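Local coordinates for protein probable transcriptional regulator (PDB 2GEN) that probably acts as a TetR-family transcriptional regulator that binds regulatory DNA through a helix-turn-helix motif, at residues T83-V95 with V157-L169. Residues are numbered along the deposited sequence; the frame is centred on the assembly and turned at random.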
# COMPACT_ATOMS: atom_id res chain seq x y z
N THR A 83 -20.01 9.43 8.46
CA THR A 83 -19.55 8.05 8.62
C THR A 83 -18.38 7.74 7.69
O THR A 83 -17.39 7.13 8.07
CB THR A 83 -20.80 7.10 8.44
OG1 THR A 83 -21.80 7.45 9.41
CG2 THR A 83 -20.37 5.64 8.64
N VAL A 84 -18.48 8.18 6.43
CA VAL A 84 -17.44 8.00 5.46
C VAL A 84 -16.20 8.81 5.87
O VAL A 84 -15.10 8.28 5.92
CB VAL A 84 -17.94 8.44 4.08
CG1 VAL A 84 -16.80 8.47 3.10
CG2 VAL A 84 -18.95 7.39 3.57
N ARG A 85 -16.43 10.06 6.24
CA ARG A 85 -15.27 10.93 6.64
C ARG A 85 -14.50 10.29 7.79
O ARG A 85 -13.29 10.38 7.82
CB ARG A 85 -15.74 12.30 7.06
CG ARG A 85 -16.22 13.23 5.90
CD ARG A 85 -16.87 14.48 6.49
NE ARG A 85 -15.89 15.24 7.27
CZ ARG A 85 -15.01 16.11 6.76
NH1 ARG A 85 -15.00 16.44 5.47
NH2 ARG A 85 -14.14 16.71 7.60
N LEU A 86 -15.21 9.70 8.76
CA LEU A 86 -14.62 9.06 9.93
C LEU A 86 -13.62 7.99 9.57
O LEU A 86 -12.59 7.87 10.22
CB LEU A 86 -15.76 8.50 10.83
CG LEU A 86 -15.23 7.80 12.08
CD1 LEU A 86 -14.75 8.84 13.09
CD2 LEU A 86 -16.39 6.96 12.62
N LEU A 87 -13.91 7.16 8.54
CA LEU A 87 -12.95 6.14 8.12
C LEU A 87 -11.62 6.79 7.73
O LEU A 87 -10.58 6.24 8.02
CB LEU A 87 -13.50 5.37 6.93
CG LEU A 87 -14.77 4.53 7.26
CD1 LEU A 87 -15.49 4.06 5.98
CD2 LEU A 87 -14.39 3.31 8.09
N VAL A 88 -11.71 7.96 7.11
CA VAL A 88 -10.50 8.64 6.62
C VAL A 88 -9.81 9.44 7.72
O VAL A 88 -8.61 9.23 7.95
CB VAL A 88 -10.83 9.56 5.47
CG1 VAL A 88 -9.54 10.40 4.98
CG2 VAL A 88 -11.33 8.70 4.26
N THR A 89 -10.55 10.32 8.39
CA THR A 89 -9.85 11.15 9.46
C THR A 89 -9.26 10.26 10.56
O THR A 89 -8.23 10.60 11.11
CB THR A 89 -10.77 12.19 10.07
OG1 THR A 89 -11.86 11.53 10.74
CG2 THR A 89 -11.34 13.08 8.99
N SER A 90 -9.91 9.14 10.92
CA SER A 90 -9.38 8.27 11.97
C SER A 90 -8.02 7.70 11.58
O SER A 90 -7.11 7.63 12.40
CB SER A 90 -10.38 7.16 12.33
OG SER A 90 -11.55 7.73 12.86
N TYR A 91 -7.89 7.32 10.30
CA TYR A 91 -6.64 6.74 9.86
C TYR A 91 -5.53 7.80 9.81
O TYR A 91 -4.46 7.59 10.38
CB TYR A 91 -6.82 6.06 8.49
CG TYR A 91 -5.54 5.48 8.06
CD1 TYR A 91 -4.99 4.37 8.75
CD2 TYR A 91 -4.80 6.06 7.01
CE1 TYR A 91 -3.75 3.83 8.36
CE2 TYR A 91 -3.57 5.52 6.63
CZ TYR A 91 -3.06 4.42 7.29
OH TYR A 91 -1.83 3.92 6.93
N ILE A 92 -5.83 8.94 9.21
CA ILE A 92 -4.83 10.00 9.02
C ILE A 92 -4.38 10.48 10.42
O ILE A 92 -3.20 10.53 10.70
CB ILE A 92 -5.40 11.15 8.16
CG1 ILE A 92 -5.56 10.66 6.70
CG2 ILE A 92 -4.47 12.41 8.28
CD1 ILE A 92 -4.28 10.27 6.04
N ASP A 93 -5.35 10.74 11.28
CA ASP A 93 -5.02 11.26 12.65
C ASP A 93 -4.19 10.26 13.41
O ASP A 93 -3.25 10.66 14.09
CB ASP A 93 -6.29 11.58 13.40
CG ASP A 93 -7.01 12.78 12.81
OD1 ASP A 93 -6.42 13.47 11.92
OD2 ASP A 93 -8.16 13.07 13.23
N TRP A 94 -4.55 8.97 13.34
CA TRP A 94 -3.82 7.93 14.04
C TRP A 94 -2.35 7.84 13.52
O TRP A 94 -1.39 7.74 14.32
CB TRP A 94 -4.55 6.58 13.95
CG TRP A 94 -3.86 5.54 14.82
CD1 TRP A 94 -4.10 5.27 16.18
CD2 TRP A 94 -2.82 4.67 14.42
NE1 TRP A 94 -3.24 4.26 16.60
CE2 TRP A 94 -2.46 3.88 15.55
CE3 TRP A 94 -2.15 4.46 13.21
CZ2 TRP A 94 -1.44 2.90 15.48
CZ3 TRP A 94 -1.14 3.47 13.15
CH2 TRP A 94 -0.81 2.72 14.29
N VAL A 95 -2.19 7.93 12.19
CA VAL A 95 -0.84 7.88 11.61
C VAL A 95 -0.03 9.11 12.06
O VAL A 95 1.13 8.96 12.45
CB VAL A 95 -0.92 7.83 10.09
CG1 VAL A 95 0.46 8.15 9.44
CG2 VAL A 95 -1.52 6.47 9.66
N VAL A 157 -12.61 4.49 -0.48
CA VAL A 157 -12.64 5.39 0.70
C VAL A 157 -11.26 5.56 1.36
O VAL A 157 -10.86 6.73 1.67
CB VAL A 157 -13.70 4.91 1.73
CG1 VAL A 157 -13.58 5.73 3.08
CG2 VAL A 157 -15.06 5.09 1.14
N ILE A 158 -10.56 4.45 1.56
CA ILE A 158 -9.27 4.48 2.32
C ILE A 158 -8.00 4.44 1.48
O ILE A 158 -6.88 4.69 2.00
CB ILE A 158 -9.24 3.39 3.46
CG1 ILE A 158 -8.29 3.77 4.61
CG2 ILE A 158 -8.91 2.04 2.92
CD1 ILE A 158 -8.77 5.04 5.34
N GLY A 159 -8.11 4.06 0.18
CA GLY A 159 -6.91 3.88 -0.65
C GLY A 159 -6.06 5.17 -0.73
O GLY A 159 -4.86 5.07 -0.54
N PRO A 160 -6.67 6.31 -1.05
CA PRO A 160 -5.82 7.54 -1.09
C PRO A 160 -5.06 7.81 0.22
O PRO A 160 -3.83 8.07 0.19
CB PRO A 160 -6.81 8.65 -1.43
CG PRO A 160 -7.83 7.96 -2.30
CD PRO A 160 -8.04 6.65 -1.51
N ALA A 161 -5.76 7.76 1.36
CA ALA A 161 -5.12 7.94 2.64
C ALA A 161 -4.03 6.90 2.89
O ALA A 161 -2.95 7.26 3.31
CB ALA A 161 -6.19 7.90 3.79
N HIS A 162 -4.28 5.60 2.65
CA HIS A 162 -3.26 4.59 2.78
C HIS A 162 -2.04 4.93 1.89
O HIS A 162 -0.87 4.81 2.32
CB HIS A 162 -3.80 3.21 2.36
CG HIS A 162 -4.61 2.52 3.41
ND1 HIS A 162 -5.21 1.29 3.19
CD2 HIS A 162 -4.91 2.86 4.69
CE1 HIS A 162 -5.83 0.89 4.29
NE2 HIS A 162 -5.67 1.83 5.22
N ASP A 163 -2.33 5.31 0.65
CA ASP A 163 -1.26 5.56 -0.31
C ASP A 163 -0.43 6.79 0.10
O ASP A 163 0.81 6.71 0.12
CB ASP A 163 -1.84 5.72 -1.71
CG ASP A 163 -0.78 5.65 -2.78
OD1 ASP A 163 -0.28 4.51 -3.07
OD2 ASP A 163 -0.44 6.72 -3.32
N LEU A 164 -1.09 7.90 0.41
CA LEU A 164 -0.37 9.12 0.84
C LEU A 164 0.42 8.85 2.14
O LEU A 164 1.58 9.27 2.25
CB LEU A 164 -1.33 10.27 1.03
CG LEU A 164 -0.70 11.68 1.18
CD1 LEU A 164 0.27 11.96 0.02
CD2 LEU A 164 -1.78 12.74 1.21
N ALA A 165 -0.19 8.15 3.09
CA ALA A 165 0.50 7.82 4.34
C ALA A 165 1.79 7.03 4.08
O ALA A 165 2.85 7.36 4.63
CB ALA A 165 -0.41 7.05 5.26
N ARG A 166 1.69 6.00 3.24
CA ARG A 166 2.86 5.21 2.83
C ARG A 166 3.99 6.12 2.27
O ARG A 166 5.15 6.06 2.74
CB ARG A 166 2.40 4.14 1.82
CG ARG A 166 3.33 2.97 1.65
CD ARG A 166 2.72 1.84 0.74
NE ARG A 166 1.83 0.88 1.40
CZ ARG A 166 2.23 -0.20 2.10
NH1 ARG A 166 3.52 -0.45 2.29
NH2 ARG A 166 1.33 -1.01 2.64
N GLN A 167 3.65 7.00 1.33
CA GLN A 167 4.64 7.90 0.70
C GLN A 167 5.21 8.88 1.70
O GLN A 167 6.42 9.14 1.72
CB GLN A 167 3.99 8.67 -0.44
CG GLN A 167 3.43 7.74 -1.55
CD GLN A 167 4.53 6.86 -2.13
OE1 GLN A 167 4.54 5.64 -1.90
NE2 GLN A 167 5.46 7.46 -2.86
N TRP A 168 4.33 9.44 2.53
CA TRP A 168 4.73 10.41 3.54
C TRP A 168 5.70 9.83 4.56
O TRP A 168 6.73 10.44 4.89
CB TRP A 168 3.49 10.98 4.23
CG TRP A 168 3.82 11.95 5.33
CD1 TRP A 168 4.29 13.24 5.19
CD2 TRP A 168 3.66 11.73 6.74
NE1 TRP A 168 4.43 13.82 6.43
CE2 TRP A 168 4.06 12.92 7.40
CE3 TRP A 168 3.22 10.65 7.51
CZ2 TRP A 168 4.04 13.03 8.80
CZ3 TRP A 168 3.19 10.77 8.92
CH2 TRP A 168 3.59 11.95 9.54
N LEU A 169 5.37 8.66 5.09
CA LEU A 169 6.19 7.98 6.08
C LEU A 169 7.57 7.62 5.53
O LEU A 169 8.55 7.62 6.27
CB LEU A 169 5.50 6.72 6.57
CG LEU A 169 4.27 6.97 7.47
CD1 LEU A 169 3.40 5.69 7.51
CD2 LEU A 169 4.64 7.47 8.90
O HOH W 1 -0.80 2.92 4.29
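Tyr91 of helix 83-95 enters helix 157-169 as a knob into a hole formed by Ile158, Ala161, His162 and Ala165. Its CG stands anti to the backbone N (chi1 180°), which carries the ring obliquely across the partner helix, toward its C-terminal end. His162 meets one face edge-on in a T-shaped pair, ring centroids 4.8 Å apart and planes at 72°, with its CD2 3.6 Å from Tyr91 CZ; Val95 CG2 covers the opposite face. The methyls of Ala161 and Ala165 pack against the ring, CB of Ala165 3.8 Å from Tyr91 CE2.

Apolar packing extends the contact both ways. Toward the helix starts, Val157 CG1 touches Leu87 CD1 at 3.9 Å and also meets Val84 and Val88, while Ile158 sends CD1 to Tyr91 CB at 3.8 Å. Ile92 CD1 rests on Ala161 CB, and Val95 CG1 reaches Trp168 CZ3 at 3.8 Å.

The polar link is indirect: one water lies 3.0 Å from Tyr91 OH and donates to the backbone O of His162. ND1 of His162 bonds Asp163 of the second subunit, so the imidazole whose edge meets the tyrosine face also belongs to the dimer interface.

These nearly parallel segments, their axes 14° apart, lie in the all-helical body of a TetR-type regulator, where helix 51-76 packs on Leu87 and, through Tyr66, on Tyr91, and helix 181-192 on Val88 and Val157. Their chemistry implies cohesion by shape and apolar burial; the T-shaped pair and water bridge would limit rotation of the tyrosine, and His162 joins this packing to subunit pairing.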